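Long-range contacts in uncharacterized protein (Parabacteroides merdae ATCC 43184, PDB 4OPW), which is of unknown function but is probably an adhesin, with a head domain related to those of putative auto-transporter adhesins: residues D31-Q36 with I100-L105; L133-S138 with C153-S158; G185-E190 with Q202-D207. All coordinates share one frame; numbering follows the deposited sequence. Where two conformers were deposited one is given.

Contact 1 (D31-Q36 with I100-L105); sequences DFNYEQ and IANSPL
The backbone bonds set the register of N33 with I100 and Y34 with A101. I100 N donates to F32 O (2.8 Å), Y34 N to I100 O (2.9 Å) and N102 N to Y34 O (2.9 Å), the alternation expected of parallel strands. Beyond N102 a side chain takes over: Q36 N points almost straight at S103 OG (2.8 Å, 173° at the hydrogen). With chi1 at 76° the hydroxyl sits between its own backbone N and carbonyl carbon, and its proton goes to P104 O (2.9 Å), so S103 OG accepts and donates at once and prolongs the pairing where strand 100-101 has ended. Among the side chains, N33 and I100 run alongside each other, with OD1 3.7 Å from I100 CB; a water joins N33 OD1 to N102 ND2. On the face of Y34 and A101 the contact is apolar: L105 CD2 meets the tyrosine ring at its edge, 3.7 Å from CE2, while the phenol OH bonds S85. F32 is buried, its ring meeting that of F26 and touching I24 of strand 23-27. Parallel strands stacked side by side along an axis are typical of a beta-solenoid, consistent with the pectate-lyase-like clan.

Contact 2 (L133-S138 with C153-S158); sequences LNVSGS and CSINGS
The carboxamide of N134 meets S154 through its oxygen, OD1 lying 3.8 Å from S154 CB, while ND2 bonds D132. The second flat group, the amide of N156, points to the same side of the sheet; its ND2 gives a hydrogen to a water (2.7 Å) that donates to V135 O. Beneath these polar groups the backbones run 11° from parallel. S154 N bonds L133 O at 2.9 Å, V135 N returns to S154 O at 2.8 Å, and N156 N continues to V135 O at 2.9 Å. On the reverse face L133 CD1 lies 4.0 Å from C153 SG and V135 CG1 4.2 Å from I155 CG2; V135 and I155 also rest on I161 of strand 159-163. Past the strands, S158 OG, placed by its chi1 of 58° between its backbone N and carbonyl carbon, comes to S138 OG at 2.7 Å, a hydrogen bond in which either hydroxyl could donate. S138 N also bonds S158 O, but from above the carbonyl plane and with a bent N-H (145°), as the positive phi angles of G137 and S138 take the chain out of strand geometry. The chemistry divides by side: amides, hydroxyls and waters on the face of N134, S136 (its OG bonded to N115), S154 and N156, and buried apolar side chains on the face of L133, V135, C153 and I155, which implies a solvated surface over an apolar interior.

Contact 3 (G185-E190 with Q202-D207); sequences GVAVPE and QIHPTD. With EDO (1,2-ethanediol), chain D.
With CG anti to its backbone N (chi1 180°), H204 brings its ring to A187, CD2 standing 3.7 Å from A187 CB. T206 has OG1 between its backbone N and carbonyl carbon (chi1 64°), a torsion that sets the hydroxyl alongside P189 and leaves CG2 over one face of the H204 ring, 3.6 Å above its plane and offset toward the rim. T206 OG1 shares a hydrogen bond with O2 of a 1,2-ethanediol (2.7 Å), probably a crystallisation additive. The imidazole's rotation is fixed by ND1, which bonds K222 O on the next coil. The main-chain evidence is a short parallel pairing: V188 N donates to H204 O (3.1 Å) and T206 N to V188 O (2.8 Å), the latter from above the carbonyl plane. The strand axes diverge by 45°, and upstream the direct bonding gives way to a water that donates to V186 O and accepts from H204 N (2.9 Å). Downstream, D207 N reaches P189 O only weakly. The carboxylates of E190 and D207 run side by side; a close approach between them rests on one of two deposited conformers of E190 and is doubtful. V188 and P205 face inward, onto Y173 and Y221 respectively. Chain corners at P189 and E190 in one segment and at T206 and D207 in the other, stacked in register, are typical of a turn between faces of a parallel beta-solenoid.

From the N terminus, contact 1 closes first and spans the longest interval: 63 residues separate its segments, among them strand 80-85, which also pairs with 31-36. It joins the N-terminal part of the chain to the regular coils that follow. Contact 2 then closes over 14 residues and contact 3 over 11, each joining one coil to the next. The three follow in series, none nesting or crossing. Contacts 1 and 3 belong to the same run of paired strands, their centres about 27 Å apart, whereas contact 2 lies in the sheet that contains strands 130-136 and 150-156. No two touch; they report on separate places along the solenoid, on more than one of its faces.

Contact 1 (D31-Q36 with I100-L105)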
loop_
_atom_site.group_PDB
_atom_site.type_symbol
_atom_site.label_atom_id
_atom_site.label_comp_id
_atom_site.label_asym_id
_atom_site.label_seq_id
_atom_site.Cartn_x
_atom_site.Cartn_y
_atom_site.Cartn_z
ATOM N N ASP A 31 0.977 -12.309 7.063
ATOM C CA ASP A 31 2.044 -11.373 7.377
ATOM C C ASP A 31 3.086 -11.531 6.297
ATOM O O ASP A 31 3.804 -12.526 6.305
ATOM C CB ASP A 31 2.610 -11.665 8.779
ATOM C CG ASP A 31 1.516 -11.501 9.814
ATOM O OD1 ASP A 31 1.025 -10.361 9.973
ATOM O OD2 ASP A 31 1.012 -12.545 10.325
ATOM N N PHE A 32 3.131 -10.610 5.328
ATOM C CA PHE A 32 4.036 -10.727 4.184
ATOM C C PHE A 32 5.218 -9.759 4.329
ATOM O O PHE A 32 5.030 -8.540 4.306
ATOM C CB PHE A 32 3.268 -10.471 2.858
ATOM C CG PHE A 32 3.953 -10.964 1.602
ATOM C CD1 PHE A 32 5.143 -10.389 1.166
ATOM C CD2 PHE A 32 3.346 -11.924 0.792
ATOM C CE1 PHE A 32 5.775 -10.842 -0.001
ATOM C CE2 PHE A 32 3.969 -12.374 -0.368
ATOM C CZ PHE A 32 5.177 -11.821 -0.769
ATOM N N ASN A 33 6.430 -10.316 4.516
ATOM C CA ASN A 33 7.673 -9.577 4.724
ATOM C C ASN A 33 8.526 -9.648 3.476
ATOM O O ASN A 33 8.909 -10.741 3.041
ATOM C CB ASN A 33 8.413 -10.144 5.957
ATOM C CG ASN A 33 7.585 -9.945 7.210
ATOM O OD1 ASN A 33 7.112 -8.835 7.484
ATOM N ND2 ASN A 33 7.261 -11.019 7.929
ATOM N N TYR A 34 8.789 -8.488 2.886
ATOM C CA TYR A 34 9.510 -8.399 1.630
ATOM C C TYR A 34 10.777 -7.584 1.733
ATOM O O TYR A 34 10.830 -6.563 2.420
ATOM C CB TYR A 34 8.583 -7.767 0.535
ATOM C CG TYR A 34 9.296 -7.493 -0.770
ATOM C CD1 TYR A 34 9.490 -8.507 -1.707
ATOM C CD2 TYR A 34 9.844 -6.239 -1.041
ATOM C CE1 TYR A 34 10.241 -8.290 -2.862
ATOM C CE2 TYR A 34 10.598 -6.013 -2.188
ATOM C CZ TYR A 34 10.786 -7.035 -3.102
ATOM O OH TYR A 34 11.534 -6.775 -4.221
ATOM N N GLU A 35 11.790 -8.017 0.986
ATOM C CA GLU A 35 13.029 -7.266 0.858
ATOM C C GLU A 35 13.460 -7.263 -0.606
ATOM O O GLU A 35 13.315 -8.276 -1.299
ATOM C CB GLU A 35 14.134 -7.815 1.774
ATOM C CG GLU A 35 13.995 -7.362 3.223
ATOM C CD GLU A 35 14.954 -7.992 4.218
ATOM O OE1 GLU A 35 16.153 -8.136 3.887
ATOM O OE2 GLU A 35 14.511 -8.310 5.347
ATOM N N GLN A 36 13.927 -6.116 -1.073
ATOM C CA GLN A 36 14.441 -5.966 -2.434
ATOM C C GLN A 36 15.952 -6.169 -2.369
ATOM O O GLN A 36 16.647 -5.441 -1.649
ATOM C CB GLN A 36 14.068 -4.606 -3.054
ATOM C CG GLN A 36 14.280 -4.579 -4.581
ATOM C CD GLN A 36 14.173 -3.211 -5.227
ATOM O OE1 GLN A 36 13.692 -2.244 -4.637
ATOM N NE2 GLN A 36 14.609 -3.103 -6.479
ATOM N N ILE A 100 4.803 -5.740 4.621
ATOM C CA ILE A 100 5.897 -4.912 5.124
ATOM C C ILE A 100 7.103 -5.005 4.193
ATOM O O ILE A 100 7.593 -6.112 3.940
ATOM C CB ILE A 100 6.316 -5.294 6.583
ATOM C CG1 ILE A 100 5.152 -5.120 7.614
ATOM C CG2 ILE A 100 7.548 -4.496 7.016
ATOM C CD1 ILE A 100 5.453 -5.668 9.030
ATOM N N ALA A 101 7.606 -3.852 3.713
ATOM C CA ALA A 101 8.851 -3.800 2.939
ATOM C C ALA A 101 9.959 -3.395 3.925
ATOM O O ALA A 101 9.913 -2.288 4.489
ATOM C CB ALA A 101 8.730 -2.818 1.780
ATOM N N ASN A 102 10.898 -4.315 4.193
ATOM C CA ASN A 102 12.000 -4.124 5.157
ATOM C C ASN A 102 13.319 -3.727 4.507
ATOM O O ASN A 102 14.402 -3.939 5.069
ATOM C CB ASN A 102 12.188 -5.386 5.982
ATOM C CG ASN A 102 11.126 -5.529 7.034
ATOM O OD1 ASN A 102 10.818 -4.576 7.760
ATOM N ND2 ASN A 102 10.530 -6.706 7.120
ATOM N N SER A 103 13.230 -3.162 3.320
ATOM C CA SER A 103 14.389 -2.676 2.582
ATOM C C SER A 103 14.014 -1.417 1.860
ATOM O O SER A 103 12.825 -1.218 1.600
ATOM C CB SER A 103 14.831 -3.732 1.558
ATOM O OG SER A 103 13.943 -3.733 0.448
ATOM N N PRO A 104 14.996 -0.622 1.379
ATOM C CA PRO A 104 14.649 0.462 0.451
ATOM C C PRO A 104 14.069 -0.150 -0.830
ATOM O O PRO A 104 14.276 -1.348 -1.103
ATOM C CB PRO A 104 15.995 1.156 0.176
ATOM C CG PRO A 104 16.926 0.694 1.260
ATOM C CD PRO A 104 16.458 -0.723 1.569
ATOM N N LEU A 105 13.295 0.640 -1.578
ATOM C CA LEU A 105 12.676 0.204 -2.827
ATOM C C LEU A 105 13.035 1.158 -3.951
ATOM O O LEU A 105 12.994 2.381 -3.768
ATOM C CB LEU A 105 11.154 0.112 -2.708
ATOM C CG LEU A 105 10.595 -0.873 -1.655
ATOM C CD1 LEU A 105 9.113 -0.685 -1.489
ATOM C CD2 LEU A 105 10.925 -2.310 -2.012
HETATM O O HOH W 1 8.569 -7.496 9.204
HETATM O O HOH W 2 11.921 -9.163 5.819
HETATM O O HOH W 3 16.995 -2.819 -1.225
#

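Contact 2 (L133-S138 with C153-S158)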
loop_
_atom_site.group_PDB
_atom_site.type_symbol
_atom_site.label_atom_id
_atom_site.label_comp_id
_atom_site.label_asym_id
_atom_site.label_seq_id
_atom_site.Cartn_x
_atom_site.Cartn_y
_atom_site.Cartn_z
ATOM N N LEU A 133 -0.287 5.012 -5.301
ATOM C CA LEU A 133 -0.865 4.405 -4.115
ATOM C C LEU A 133 -2.368 4.510 -4.107
ATOM O O LEU A 133 -2.929 5.592 -4.327
ATOM C CB LEU A 133 -0.288 5.085 -2.869
ATOM C CG LEU A 133 1.250 5.234 -2.819
ATOM C CD1 LEU A 133 1.682 5.985 -1.574
ATOM C CD2 LEU A 133 1.949 3.876 -2.877
ATOM N N ASN A 134 -3.023 3.372 -3.880
ATOM C CA ASN A 134 -4.479 3.280 -3.880
ATOM C C ASN A 134 -4.957 2.515 -2.682
ATOM O O ASN A 134 -4.463 1.414 -2.402
ATOM C CB ASN A 134 -4.960 2.587 -5.166
ATOM C CG ASN A 134 -4.445 3.262 -6.418
ATOM O OD1 ASN A 134 -5.060 4.196 -6.906
ATOM N ND2 ASN A 134 -3.252 2.857 -6.897
ATOM N N VAL A 135 -5.904 3.109 -1.942
ATOM C CA VAL A 135 -6.467 2.467 -0.765
ATOM C C VAL A 135 -7.991 2.402 -0.899
ATOM O O VAL A 135 -8.619 3.354 -1.396
ATOM C CB VAL A 135 -6.019 3.214 0.531
ATOM C CG1 VAL A 135 -7.013 3.014 1.682
ATOM C CG2 VAL A 135 -4.604 2.778 0.957
ATOM N N SER A 136 -8.584 1.297 -0.418
ATOM C CA SER A 136 -10.044 1.182 -0.330
ATOM C C SER A 136 -10.390 0.207 0.791
ATOM O O SER A 136 -9.482 -0.404 1.359
ATOM C CB SER A 136 -10.649 0.745 -1.662
ATOM O OG SER A 136 -10.407 -0.623 -1.931
ATOM N N GLY A 137 -11.675 0.122 1.140
ATOM C CA GLY A 137 -12.179 -0.818 2.147
ATOM C C GLY A 137 -11.492 -0.741 3.487
ATOM O O GLY A 137 -11.218 -1.771 4.104
ATOM N N SER A 138 -11.220 0.496 3.959
ATOM C CA SER A 138 -10.625 0.798 5.264
ATOM C C SER A 138 -9.219 0.240 5.425
ATOM O O SER A 138 -8.757 0.088 6.567
ATOM C CB SER A 138 -11.517 0.327 6.420
ATOM O OG SER A 138 -12.822 0.871 6.330
ATOM N N CYS A 153 -1.975 9.471 -5.193
ATOM C CA CYS A 153 -2.582 8.966 -3.977
ATOM C C CYS A 153 -4.055 9.023 -4.111
ATOM O O CYS A 153 -4.639 10.086 -4.349
ATOM C CB CYS A 153 -2.120 9.739 -2.753
ATOM S SG CYS A 153 -0.474 9.292 -2.185
ATOM N N SER A 154 -4.672 7.876 -3.933
ATOM C CA SER A 154 -6.123 7.833 -3.990
ATOM C C SER A 154 -6.726 6.942 -2.929
ATOM O O SER A 154 -6.206 5.848 -2.645
ATOM C CB SER A 154 -6.581 7.356 -5.360
ATOM O OG SER A 154 -5.886 8.038 -6.398
ATOM N N ILE A 155 -7.817 7.442 -2.314
ATOM C CA ILE A 155 -8.605 6.675 -1.339
ATOM C C ILE A 155 -10.037 6.608 -1.846
ATOM O O ILE A 155 -10.573 7.640 -2.233
ATOM C CB ILE A 155 -8.539 7.256 0.097
ATOM C CG1 ILE A 155 -7.071 7.331 0.606
ATOM C CG2 ILE A 155 -9.434 6.393 1.064
ATOM C CD1 ILE A 155 -6.925 7.965 1.955
ATOM N N ASN A 156 -10.674 5.403 -1.816
ATOM C CA ASN A 156 -12.071 5.216 -2.206
ATOM C C ASN A 156 -12.824 4.479 -1.117
ATOM O O ASN A 156 -12.338 3.464 -0.619
ATOM C CB ASN A 156 -12.186 4.458 -3.523
ATOM C CG ASN A 156 -12.045 5.357 -4.693
ATOM O OD1 ASN A 156 -13.005 5.997 -5.117
ATOM N ND2 ASN A 156 -10.836 5.450 -5.215
ATOM N N GLY A 157 -13.964 5.034 -0.706
ATOM C CA GLY A 157 -14.808 4.453 0.338
ATOM C C GLY A 157 -14.360 4.829 1.734
ATOM O O GLY A 157 -15.069 5.529 2.456
ATOM N N SER A 158 -13.158 4.382 2.115
ATOM C CA SER A 158 -12.565 4.648 3.428
ATOM C C SER A 158 -11.154 4.124 3.451
ATOM O O SER A 158 -10.805 3.249 2.663
ATOM C CB SER A 158 -13.379 3.971 4.538
ATOM O OG SER A 158 -13.428 2.566 4.292
HETATM O O HOH W 4 -3.533 6.882 -6.933
HETATM O O HOH W 5 -8.614 4.095 -4.390
HETATM O O HOH W 6 -14.178 0.772 -0.040
#

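Contact 3 (G185-E190 with Q202-D207)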
loop_
_atom_site.group_PDB
_atom_site.type_symbol
_atom_site.label_atom_id
_atom_site.label_comp_id
_atom_site.label_asym_id
_atom_site.label_seq_id
_atom_site.Cartn_x
_atom_site.Cartn_y
_atom_site.Cartn_z
ATOM N N GLY A 185 4.308 15.948 5.559
ATOM C CA GLY A 185 5.738 15.654 5.478
ATOM C C GLY A 185 6.326 15.560 4.081
ATOM O O GLY A 185 7.551 15.479 3.939
ATOM N N VAL A 186 5.478 15.526 3.033
ATOM C CA VAL A 186 5.960 15.406 1.659
ATOM C C VAL A 186 5.858 16.761 0.945
ATOM O O VAL A 186 4.755 17.235 0.646
ATOM C CB VAL A 186 5.234 14.273 0.866
ATOM C CG1 VAL A 186 5.739 14.195 -0.578
ATOM C CG2 VAL A 186 5.422 12.929 1.563
ATOM N N ALA A 187 7.017 17.363 0.655
ATOM C CA ALA A 187 7.061 18.634 -0.064
ATOM C C ALA A 187 6.899 18.379 -1.565
ATOM O O ALA A 187 7.631 17.574 -2.157
ATOM C CB ALA A 187 8.353 19.375 0.219
ATOM N N VAL A 188 5.921 19.061 -2.174
ATOM C CA VAL A 188 5.606 18.918 -3.600
ATOM C C VAL A 188 5.374 20.294 -4.238
ATOM O O VAL A 188 4.422 20.942 -3.834
ATOM C CB VAL A 188 4.355 18.028 -3.864
ATOM C CG1 VAL A 188 4.191 17.771 -5.361
ATOM C CG2 VAL A 188 4.370 16.723 -3.065
ATOM N N PRO A 189 6.084 20.690 -5.318
ATOM C CA PRO A 189 5.799 21.997 -5.942
ATOM C C PRO A 189 4.395 22.114 -6.570
ATOM O O PRO A 189 3.719 23.112 -6.321
ATOM C CB PRO A 189 6.896 22.130 -7.012
ATOM C CG PRO A 189 7.982 21.216 -6.568
ATOM C CD PRO A 189 7.264 20.056 -5.931
ATOM N N GLU A 190 3.947 21.096 -7.346
ATOM C CA GLU A 190 2.652 21.117 -8.052
ATOM C C GLU A 190 1.698 20.075 -7.488
ATOM O O GLU A 190 1.911 18.875 -7.679
ATOM C CB GLU A 190 2.848 20.866 -9.563
ATOM C CG GLU A 190 3.686 21.902 -10.298
ATOM C CD GLU A 190 3.172 23.325 -10.224
ATOM O OE1 GLU A 190 1.971 23.550 -10.504
ATOM O OE2 GLU A 190 3.977 24.217 -9.878
ATOM N N GLN A 202 -4.187 16.302 4.367
ATOM C CA GLN A 202 -3.118 17.150 4.936
ATOM C C GLN A 202 -1.999 17.134 3.933
ATOM O O GLN A 202 -1.461 16.063 3.654
ATOM C CB GLN A 202 -2.672 16.628 6.290
ATOM C CG GLN A 202 -3.754 16.716 7.365
ATOM C CD GLN A 202 -3.308 16.085 8.656
ATOM O OE1 GLN A 202 -2.343 15.316 8.702
ATOM N NE2 GLN A 202 -4.002 16.394 9.731
ATOM N N ILE A 203 -1.697 18.272 3.310
ATOM C CA ILE A 203 -0.751 18.285 2.194
ATOM C C ILE A 203 0.256 19.429 2.311
ATOM O O ILE A 203 0.053 20.351 3.111
ATOM C CB ILE A 203 -1.544 18.345 0.848
ATOM C CG1 ILE A 203 -2.435 19.618 0.776
ATOM C CG2 ILE A 203 -2.357 17.056 0.642
ATOM C CD1 ILE A 203 -3.202 19.795 -0.538
ATOM N N HIS A 204 1.364 19.342 1.542
ATOM C CA HIS A 204 2.416 20.365 1.616
ATOM C C HIS A 204 2.840 20.824 0.198
ATOM O O HIS A 204 3.934 20.489 -0.269
ATOM C CB HIS A 204 3.605 19.845 2.458
ATOM C CG HIS A 204 4.759 20.789 2.615
ATOM N ND1 HIS A 204 4.601 22.165 2.527
ATOM C CD2 HIS A 204 6.056 20.520 2.888
ATOM C CE1 HIS A 204 5.810 22.676 2.695
ATOM N NE2 HIS A 204 6.714 21.727 2.925
ATOM N N PRO A 205 1.956 21.581 -0.505
ATOM C CA PRO A 205 2.347 22.160 -1.811
ATOM C C PRO A 205 3.371 23.276 -1.594
ATOM O O PRO A 205 3.239 24.013 -0.626
ATOM C CB PRO A 205 1.025 22.703 -2.386
ATOM C CG PRO A 205 -0.017 22.460 -1.347
ATOM C CD PRO A 205 0.647 22.105 -0.068
ATOM N N THR A 206 4.417 23.370 -2.432
ATOM C CA THR A 206 5.446 24.400 -2.229
ATOM C C THR A 206 5.438 25.454 -3.349
ATOM O O THR A 206 6.227 26.403 -3.297
ATOM C CB THR A 206 6.836 23.790 -2.041
ATOM O OG1 THR A 206 7.211 23.115 -3.238
ATOM C CG2 THR A 206 6.915 22.872 -0.819
ATOM N N ASP A 207 4.526 25.331 -4.333
ATOM C CA ASP A 207 4.451 26.352 -5.378
ATOM C C ASP A 207 2.998 26.606 -5.773
ATOM O O ASP A 207 2.548 27.760 -5.702
ATOM C CB ASP A 207 5.293 25.978 -6.612
ATOM C CG ASP A 207 5.257 27.039 -7.696
ATOM O OD1 ASP A 207 5.642 28.193 -7.410
ATOM O OD2 ASP A 207 4.780 26.734 -8.806
HETATM C C1 EDO D . 10.727 22.647 -1.099
HETATM O O1 EDO D . 10.479 21.983 0.126
HETATM C C2 EDO D . 10.647 21.648 -2.269
HETATM O O2 EDO D . 9.319 21.566 -2.766
HETATM O O HOH W 7 2.069 16.705 0.446
#